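Local atomic coordinates of putative acetyltransferase (Streptococcus mutans, PDB entry 3LD2), a protein that binds coenzyme A and probably acts as an acyltransferase of the GNAT family. Residues N53-E58 against G114-E119; N60-L65 against H148-N153. One frame throughout, in Å; residues are numbered along the deposited sequence.

Interaction 1: N53-E58 against G114-E119; sequences NKTWSE and GIAVAE. With COA (coenzyme A), chain E.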
loop_
_atom_site.group_PDB
_atom_site.type_symbol
_atom_site.label_atom_id
_atom_site.label_comp_id
_atom_site.label_asym_id
_atom_site.label_seq_id
_atom_site.Cartn_x
_atom_site.Cartn_y
_atom_site.Cartn_z
ATOM N N ASN A 53 -9.282 8.417 -1.060
ATOM C CA ASN A 53 -10.531 8.544 -0.352
ATOM C C ASN A 53 -11.684 7.926 -1.155
ATOM O O ASN A 53 -12.755 7.674 -0.606
ATOM C CB ASN A 53 -10.806 9.997 0.027
ATOM C CG ASN A 53 -10.022 10.451 1.262
ATOM O OD1 ASN A 53 -9.526 9.636 2.039
ATOM N ND2 ASN A 53 -9.926 11.760 1.453
ATOM N N LYS A 54 -11.465 7.658 -2.437
ATOM C CA LYS A 54 -12.465 6.928 -3.216
ATOM C C LYS A 54 -12.198 5.448 -3.071
ATOM O O LYS A 54 -13.064 4.627 -3.362
ATOM C CB LYS A 54 -12.432 7.292 -4.718
ATOM C CG LYS A 54 -12.855 8.724 -5.067
ATOM C CD LYS A 54 -12.323 9.157 -6.439
ATOM C CE LYS A 54 -12.554 10.656 -6.679
ATOM N NZ LYS A 54 -12.559 11.001 -8.134
ATOM N N THR A 55 -10.986 5.118 -2.634
ATOM C CA THR A 55 -10.524 3.734 -2.577
ATOM C C THR A 55 -10.741 3.013 -1.233
ATOM O O THR A 55 -10.976 1.806 -1.210
ATOM C CB THR A 55 -9.030 3.642 -2.920
ATOM O OG1 THR A 55 -8.773 4.331 -4.148
ATOM C CG2 THR A 55 -8.599 2.191 -3.051
ATOM N N TRP A 56 -10.638 3.726 -0.117
ATOM C CA TRP A 56 -10.666 3.042 1.179
ATOM C C TRP A 56 -12.089 2.843 1.678
ATOM O O TRP A 56 -12.892 3.776 1.719
ATOM C CB TRP A 56 -9.805 3.763 2.232
ATOM C CG TRP A 56 -8.383 3.973 1.786
ATOM C CD1 TRP A 56 -7.761 5.175 1.564
ATOM C CD2 TRP A 56 -7.412 2.954 1.473
ATOM N NE1 TRP A 56 -6.463 4.964 1.134
ATOM C CE2 TRP A 56 -6.227 3.613 1.069
ATOM C CE3 TRP A 56 -7.426 1.557 1.505
ATOM C CZ2 TRP A 56 -5.075 2.922 0.704
ATOM C CZ3 TRP A 56 -6.273 0.868 1.139
ATOM C CH2 TRP A 56 -5.120 1.550 0.739
ATOM N N SER A 57 -12.388 1.606 2.043
ATOM C CA SER A 57 -13.694 1.235 2.565
ATOM C C SER A 57 -13.477 0.296 3.731
ATOM O O SER A 57 -12.374 -0.216 3.917
ATOM C CB SER A 57 -14.528 0.532 1.493
ATOM O OG SER A 57 -13.804 -0.543 0.913
ATOM N N GLU A 58 -14.535 0.084 4.504
ATOM C CA GLU A 58 -14.525 -0.850 5.617
ATOM C C GLU A 58 -14.239 -2.250 5.139
ATOM O O GLU A 58 -14.030 -3.151 5.945
ATOM C CB GLU A 58 -15.858 -0.819 6.355
ATOM C CG GLU A 58 -16.096 0.501 7.070
ATOM C CD GLU A 58 -17.241 0.454 8.052
ATOM O OE1 GLU A 58 -18.385 0.192 7.602
ATOM O OE2 GLU A 58 -16.993 0.691 9.270
ATOM N N GLY A 114 1.690 0.763 1.466
ATOM C CA GLY A 114 0.293 0.711 1.063
ATOM C C GLY A 114 0.224 0.897 -0.447
ATOM O O GLY A 114 1.203 1.323 -1.065
ATOM N N ILE A 115 -0.915 0.564 -1.041
ATOM C CA ILE A 115 -1.116 0.751 -2.469
ATOM C C ILE A 115 -2.605 0.900 -2.802
ATOM O O ILE A 115 -3.460 0.282 -2.197
ATOM C CB ILE A 115 -0.499 -0.393 -3.290
ATOM C CG1 ILE A 115 -0.529 -0.056 -4.790
ATOM C CG2 ILE A 115 -1.226 -1.680 -3.001
ATOM C CD1 ILE A 115 0.102 -1.104 -5.661
ATOM N N ALA A 116 -2.906 1.774 -3.749
ATOM C CA ALA A 116 -4.281 1.997 -4.145
ATOM C C ALA A 116 -4.314 2.255 -5.642
ATOM O O ALA A 116 -3.615 3.129 -6.153
ATOM C CB ALA A 116 -4.905 3.157 -3.350
ATOM N N VAL A 117 -5.074 1.436 -6.355
ATOM C CA VAL A 117 -5.251 1.631 -7.782
ATOM C C VAL A 117 -6.685 2.066 -8.043
ATOM O O VAL A 117 -7.608 1.597 -7.371
ATOM C CB VAL A 117 -4.956 0.375 -8.555
ATOM C CG1 VAL A 117 -5.455 0.516 -9.984
ATOM C CG2 VAL A 117 -3.473 0.090 -8.520
ATOM N N ALA A 118 -6.871 2.982 -8.988
ATOM C CA ALA A 118 -8.216 3.477 -9.279
ATOM C C ALA A 118 -9.106 2.346 -9.780
ATOM O O ALA A 118 -8.734 1.600 -10.689
ATOM C CB ALA A 118 -8.166 4.589 -10.277
ATOM N N GLU A 119 -10.278 2.221 -9.174
ATOM C CA GLU A 119 -11.218 1.153 -9.505
ATOM C C GLU A 119 -11.392 0.864 -11.002
ATOM O O GLU A 119 -11.276 -0.279 -11.433
ATOM C CB GLU A 119 -12.572 1.486 -8.906
ATOM C CG GLU A 119 -13.697 0.594 -9.368
ATOM C CD GLU A 119 -14.689 0.377 -8.258
ATOM O OE1 GLU A 119 -15.757 1.028 -8.283
ATOM O OE2 GLU A 119 -14.376 -0.419 -7.338
HETATM N N1A COA E . -10.044 -10.848 -8.724
HETATM C C2A COA E . -9.100 -11.976 -8.915
HETATM N N3A COA E . -7.626 -11.690 -8.992
HETATM C C4A COA E . -7.148 -10.323 -8.861
HETATM C C5A COA E . -8.089 -9.212 -8.652
HETATM C C6A COA E . -9.561 -9.473 -8.589
HETATM N N6A COA E . -10.445 -8.336 -8.388
HETATM N N7A COA E . -7.359 -7.938 -8.548
HETATM C C8A COA E . -5.962 -8.276 -8.678
HETATM N N9A COA E . -5.833 -9.753 -8.778
HETATM C C1B COA E . -4.629 -10.205 -9.248
HETATM C C2B COA E . -4.396 -11.170 -10.395
HETATM O O2B COA E . -5.083 -12.366 -10.604
HETATM C C3B COA E . -3.206 -10.722 -11.124
HETATM O O3B COA E . -2.786 -11.273 -12.333
HETATM P P3B COA E . -3.758 -10.999 -13.675
HETATM O O7A COA E . -2.773 -11.283 -14.968
HETATM O O8A COA E . -5.046 -12.047 -13.733
HETATM O O9A COA E . -4.312 -9.657 -13.688
HETATM C C4B COA E . -2.736 -9.448 -10.449
HETATM O O4B COA E . -3.650 -9.126 -9.339
HETATM C C5B COA E . -1.782 -8.389 -10.879
HETATM O O5B COA E . -2.851 -7.546 -11.270
HETATM P P1A COA E . -2.858 -5.903 -11.283
HETATM O O1A COA E . -3.697 -5.398 -12.615
HETATM O O2A COA E . -1.474 -5.448 -11.308
HETATM O O3A COA E . -3.601 -5.344 -9.935
HETATM P P2A COA E . -4.355 -3.894 -9.828
HETATM O O4A COA E . -5.899 -4.041 -10.391
HETATM O O5A COA E . -3.653 -2.855 -10.570
HETATM O O6A COA E . -4.469 -3.500 -8.237
HETATM C CBP COA E . -4.951 -3.788 -5.994
HETATM C CCP COA E . -4.506 -4.518 -7.272
HETATM C CDP COA E . -3.886 -2.700 -5.686
HETATM C CEP COA E . -5.128 -4.783 -4.815
HETATM C CAP COA E . -6.292 -3.063 -6.293
HETATM O OAP COA E . -7.394 -3.928 -6.321
HETATM C C9P COA E . -6.576 -2.055 -5.189
HETATM O O9P COA E . -6.539 -0.901 -5.468
HETATM N N8P COA E . -7.515 -2.421 -4.141
HETATM C C7P COA E . -8.166 -1.284 -3.524
HETATM C C6P COA E . -7.872 -1.212 -2.022
HETATM C C5P COA E . -6.507 -1.824 -1.694
HETATM O O5P COA E . -5.526 -1.208 -1.933
HETATM N N4P COA E . -6.400 -3.094 -1.003
HETATM C C3P COA E . -5.234 -3.405 -0.151
HETATM C C2P COA E . -3.942 -2.667 -0.515
HETATM S S1P COA E . -3.448 -1.649 0.920
#

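Interaction 2: N60-L65 against H148-N153; sequences NTPVPL and HVLSSN. With COA (coenzyme A), chain E.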
loop_
_atom_site.group_PDB
_atom_site.type_symbol
_atom_site.label_atom_id
_atom_site.label_comp_id
_atom_site.label_asym_id
_atom_site.label_seq_id
_atom_site.Cartn_x
_atom_site.Cartn_y
_atom_site.Cartn_z
ATOM N N ASN A 60 -11.516 -2.858 3.191
ATOM C CA ASN A 60 -10.068 -3.021 3.012
ATOM C C ASN A 60 -9.195 -2.371 4.082
ATOM O O ASN A 60 -7.977 -2.543 4.066
ATOM C CB ASN A 60 -9.620 -2.559 1.618
ATOM C CG ASN A 60 -9.974 -1.103 1.340
ATOM O OD1 ASN A 60 -9.905 -0.256 2.230
ATOM N ND2 ASN A 60 -10.373 -0.813 0.103
ATOM N N THR A 61 -9.808 -1.633 5.004
ATOM C CA THR A 61 -9.075 -1.048 6.116
ATOM C C THR A 61 -9.965 -1.027 7.375
ATOM O O THR A 61 -11.174 -0.894 7.262
ATOM C CB THR A 61 -8.600 0.388 5.760
ATOM O OG1 THR A 61 -8.038 1.000 6.909
ATOM C CG2 THR A 61 -9.768 1.261 5.290
ATOM N N PRO A 62 -9.372 -1.172 8.582
ATOM C CA PRO A 62 -10.138 -1.128 9.843
ATOM C C PRO A 62 -10.137 0.250 10.498
ATOM O O PRO A 62 -10.851 0.458 11.484
ATOM C CB PRO A 62 -9.380 -2.096 10.754
ATOM C CG PRO A 62 -8.113 -2.487 10.005
ATOM C CD PRO A 62 -7.981 -1.595 8.812
ATOM N N VAL A 63 -9.333 1.167 9.961
ATOM C CA VAL A 63 -9.298 2.559 10.424
ATOM C C VAL A 63 -10.557 3.346 10.085
ATOM O O VAL A 63 -11.192 3.117 9.056
ATOM C CB VAL A 63 -8.134 3.323 9.779
ATOM C CG1 VAL A 63 -7.743 4.480 10.657
ATOM C CG2 VAL A 63 -6.949 2.396 9.546
ATOM N N PRO A 64 -10.920 4.304 10.932
ATOM C CA PRO A 64 -12.121 5.062 10.562
ATOM C C PRO A 64 -11.904 5.902 9.284
ATOM O O PRO A 64 -10.781 6.348 9.002
ATOM C CB PRO A 64 -12.361 5.960 11.781
ATOM C CG PRO A 64 -11.601 5.281 12.906
ATOM C CD PRO A 64 -10.400 4.685 12.255
ATOM N N LEU A 65 -12.987 6.091 8.529
ATOM C CA LEU A 65 -12.969 6.783 7.251
ATOM C C LEU A 65 -13.458 8.216 7.447
ATOM O O LEU A 65 -14.317 8.461 8.291
ATOM C CB LEU A 65 -13.871 6.043 6.265
ATOM C CG LEU A 65 -13.530 4.561 6.036
ATOM C CD1 LEU A 65 -14.650 3.850 5.303
ATOM C CD2 LEU A 65 -12.221 4.381 5.274
ATOM N N HIS A 148 0.022 -6.000 6.408
ATOM C CA HIS A 148 -1.203 -6.492 7.018
ATOM C C HIS A 148 -2.346 -6.378 6.016
ATOM O O HIS A 148 -2.560 -5.306 5.452
ATOM C CB HIS A 148 -1.548 -5.637 8.221
ATOM C CG HIS A 148 -0.635 -5.838 9.384
ATOM N ND1 HIS A 148 -1.017 -6.521 10.517
ATOM C CD2 HIS A 148 0.646 -5.449 9.592
ATOM C CE1 HIS A 148 -0.014 -6.535 11.376
ATOM N NE2 HIS A 148 1.007 -5.891 10.839
ATOM N N VAL A 149 -3.075 -7.470 5.791
ATOM C CA VAL A 149 -4.193 -7.477 4.855
ATOM C C VAL A 149 -5.439 -7.994 5.582
ATOM O O VAL A 149 -5.419 -9.081 6.155
ATOM C CB VAL A 149 -3.885 -8.367 3.622
ATOM C CG1 VAL A 149 -4.909 -8.146 2.513
ATOM C CG2 VAL A 149 -2.492 -8.104 3.083
ATOM N N LEU A 150 -6.511 -7.206 5.595
ATOM C CA LEU A 150 -7.813 -7.674 6.075
ATOM C C LEU A 150 -8.242 -8.882 5.261
ATOM O O LEU A 150 -8.084 -8.871 4.044
ATOM C CB LEU A 150 -8.866 -6.603 5.892
ATOM C CG LEU A 150 -8.798 -5.430 6.847
ATOM C CD1 LEU A 150 -10.119 -4.663 6.779
ATOM C CD2 LEU A 150 -8.507 -5.931 8.268
ATOM N N SER A 151 -8.763 -9.920 5.930
ATOM C CA SER A 151 -9.217 -11.131 5.237
ATOM C C SER A 151 -10.418 -10.873 4.303
ATOM O O SER A 151 -10.739 -11.686 3.455
ATOM C CB SER A 151 -9.477 -12.289 6.221
ATOM O OG SER A 151 -10.515 -12.012 7.140
ATOM N N SER A 152 -11.045 -9.713 4.455
ATOM C CA SER A 152 -12.150 -9.310 3.631
ATOM C C SER A 152 -11.669 -8.755 2.297
ATOM O O SER A 152 -12.459 -8.566 1.362
ATOM C CB SER A 152 -12.952 -8.240 4.367
ATOM O OG SER A 152 -12.107 -7.225 4.876
ATOM N N ASN A 153 -10.374 -8.458 2.218
ATOM C CA ASN A 153 -9.807 -7.838 1.023
ATOM C C ASN A 153 -9.413 -8.876 0.002
ATOM O O ASN A 153 -8.244 -9.180 -0.194
ATOM C CB ASN A 153 -8.634 -6.949 1.365
ATOM C CG ASN A 153 -8.355 -5.942 0.277
ATOM O OD1 ASN A 153 -7.913 -4.827 0.545
ATOM N ND2 ASN A 153 -8.640 -6.318 -0.955
HETATM N N1A COA E . -10.044 -10.848 -8.724
HETATM C C2A COA E . -9.100 -11.976 -8.915
HETATM N N3A COA E . -7.626 -11.690 -8.992
HETATM C C4A COA E . -7.148 -10.323 -8.861
HETATM C C5A COA E . -8.089 -9.212 -8.652
HETATM C C6A COA E . -9.561 -9.473 -8.589
HETATM N N6A COA E . -10.445 -8.336 -8.388
HETATM N N7A COA E . -7.359 -7.938 -8.548
HETATM C C8A COA E . -5.962 -8.276 -8.678
HETATM N N9A COA E . -5.833 -9.753 -8.778
HETATM C C1B COA E . -4.629 -10.205 -9.248
HETATM C C2B COA E . -4.396 -11.170 -10.395
HETATM O O2B COA E . -5.083 -12.366 -10.604
HETATM C C3B COA E . -3.206 -10.722 -11.124
HETATM O O3B COA E . -2.786 -11.273 -12.333
HETATM P P3B COA E . -3.758 -10.999 -13.675
HETATM O O7A COA E . -2.773 -11.283 -14.968
HETATM O O8A COA E . -5.046 -12.047 -13.733
HETATM O O9A COA E . -4.312 -9.657 -13.688
HETATM C C4B COA E . -2.736 -9.448 -10.449
HETATM O O4B COA E . -3.650 -9.126 -9.339
HETATM C C5B COA E . -1.782 -8.389 -10.879
HETATM O O5B COA E . -2.851 -7.546 -11.270
HETATM P P1A COA E . -2.858 -5.903 -11.283
HETATM O O1A COA E . -3.697 -5.398 -12.615
HETATM O O2A COA E . -1.474 -5.448 -11.308
HETATM O O3A COA E . -3.601 -5.344 -9.935
HETATM P P2A COA E . -4.355 -3.894 -9.828
HETATM O O4A COA E . -5.899 -4.041 -10.391
HETATM O O5A COA E . -3.653 -2.855 -10.570
HETATM O O6A COA E . -4.469 -3.500 -8.237
HETATM C CBP COA E . -4.951 -3.788 -5.994
HETATM C CCP COA E . -4.506 -4.518 -7.272
HETATM C CDP COA E . -3.886 -2.700 -5.686
HETATM C CEP COA E . -5.128 -4.783 -4.815
HETATM C CAP COA E . -6.292 -3.063 -6.293
HETATM O OAP COA E . -7.394 -3.928 -6.321
HETATM C C9P COA E . -6.576 -2.055 -5.189
HETATM O O9P COA E . -6.539 -0.901 -5.468
HETATM N N8P COA E . -7.515 -2.421 -4.141
HETATM C C7P COA E . -8.166 -1.284 -3.524
HETATM C C6P COA E . -7.872 -1.212 -2.022
HETATM C C5P COA E . -6.507 -1.824 -1.694
HETATM O O5P COA E . -5.526 -1.208 -1.933
HETATM N N4P COA E . -6.400 -3.094 -1.003
HETATM C C3P COA E . -5.234 -3.405 -0.151
HETATM C C2P COA E . -3.942 -2.667 -0.515
HETATM S S1P COA E . -3.448 -1.649 0.920
#

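Interaction 1: N53-E58 against G114-E119
Thr55 and Trp56, where helix 45-55 gives way to loop, press on the last residues of strand 110-117 around the methyl of Ala116. Thr55 CG2 meets Ala116 CB at 3.8 Å, and the six-membered part of the Trp56 indole approaches the same methyl obliquely, with CZ2 4.1 Å from Ala116 CB. With CG2 anti to the backbone N, the Thr55 methyl also lies against the pantetheine arm, 3.5 Å from C7P of coenzyme A, while OG1 turns back to bond Leu51 O. Trp56 CH2 reaches Ile115 O at 3.6 Å, and the thiol S1P sits in the plane of the indole, at its edge. Ile115 and Val117 point away from residues 53-58 and pack on Leu130 and Ile126 of helix 126-138. The strand's backbone holds the cofactor: Val117 N donates to O9P over 2.9 Å in a nearly straight bond (166°). Outward from this buried centre the contact thins quickly, and Lys54, Glu58 and Glu119 lie exposed without meeting across it. The chemistry implies a division of labour: the amide of Val117 holds the pantetheine, as strand backbone does in other GNAT proteins, while the threonine methyl and indole give its arm and sulfur a largely apolar wall.

Interaction 2: N60-L65 against H148-N153
Leu150 lays its CD1 methyl over one face of the peptide joining Asn60 to Thr61, 3.5 Å from Thr61 N and almost directly above that atom. Its other branch, CD2, turns to the ring of Pro62 and touches CG at 3.9 Å. One leucine at the end of strand 144-150 thus holds both a stretch of loop backbone and the proline that follows. Phe175 and Leu177 of strand 166-177 touch both Leu150 and Pro62, so the pair belongs to a larger apolar cluster where the loop after helix 45-55 settles on the sheet.

The second half of the contact brings two asparagines together beside coenzyme A. From Leu150 the chain makes a type I turn, closed by Asn153 N bonding Leu150 O at 3.0 Å, and this sets Asn153 at the N-cap of helix 154-162. With CG anti to the backbone N (chi1 -159°), the Asn153 amide extends toward Asn60 and the cofactor. Its OD1 accepts a weak, bent bond from N4P of coenzyme A, 2.8 Å long with an angle of 122°. Asn60 CB lies beside that same oxygen. The Asn60 amide is held by its own loop: ND2 donates to Thr55 O and OD1 accepts from Ser57 N. Held in this way, ND2 also lies 3.3 Å from C6P of the pantetheine. Ser152 OG adds a tie to Gln59 O just ahead of the loop.

Apolar packing by Leu150 and Pro62 thus seats the loop, while the two asparagines line the pantetheine passage, one offering an acceptor to its amide and the other using its polar groups mainly to fix the loop's shape.

How the interactions relate
Strands 110-117 and 144-150 are neighbours in the sheet, and in GNAT folds they splay apart to admit the pantetheine arm. Interaction 1 works from the first strand and interaction 2 from the end of the second, their centres 11 Å apart. Residues 53-58 and 60-65 are nearly consecutive, with one residue between them, and both flank the pantetheine. Besides the amide tie of Asn60 back to residues 53-58, Leu65 packs its CD2 on Trp56 O at 3.7 Å and its CD1 on Glu58 N at 3.9 Å. Across the cofactor, the Asn153 and Ile115 side chains are about 8 Å apart. Beyond both contacts, backbone amides of Arg123, Gly125, Gly127 and Arg128 also bond coenzyme A.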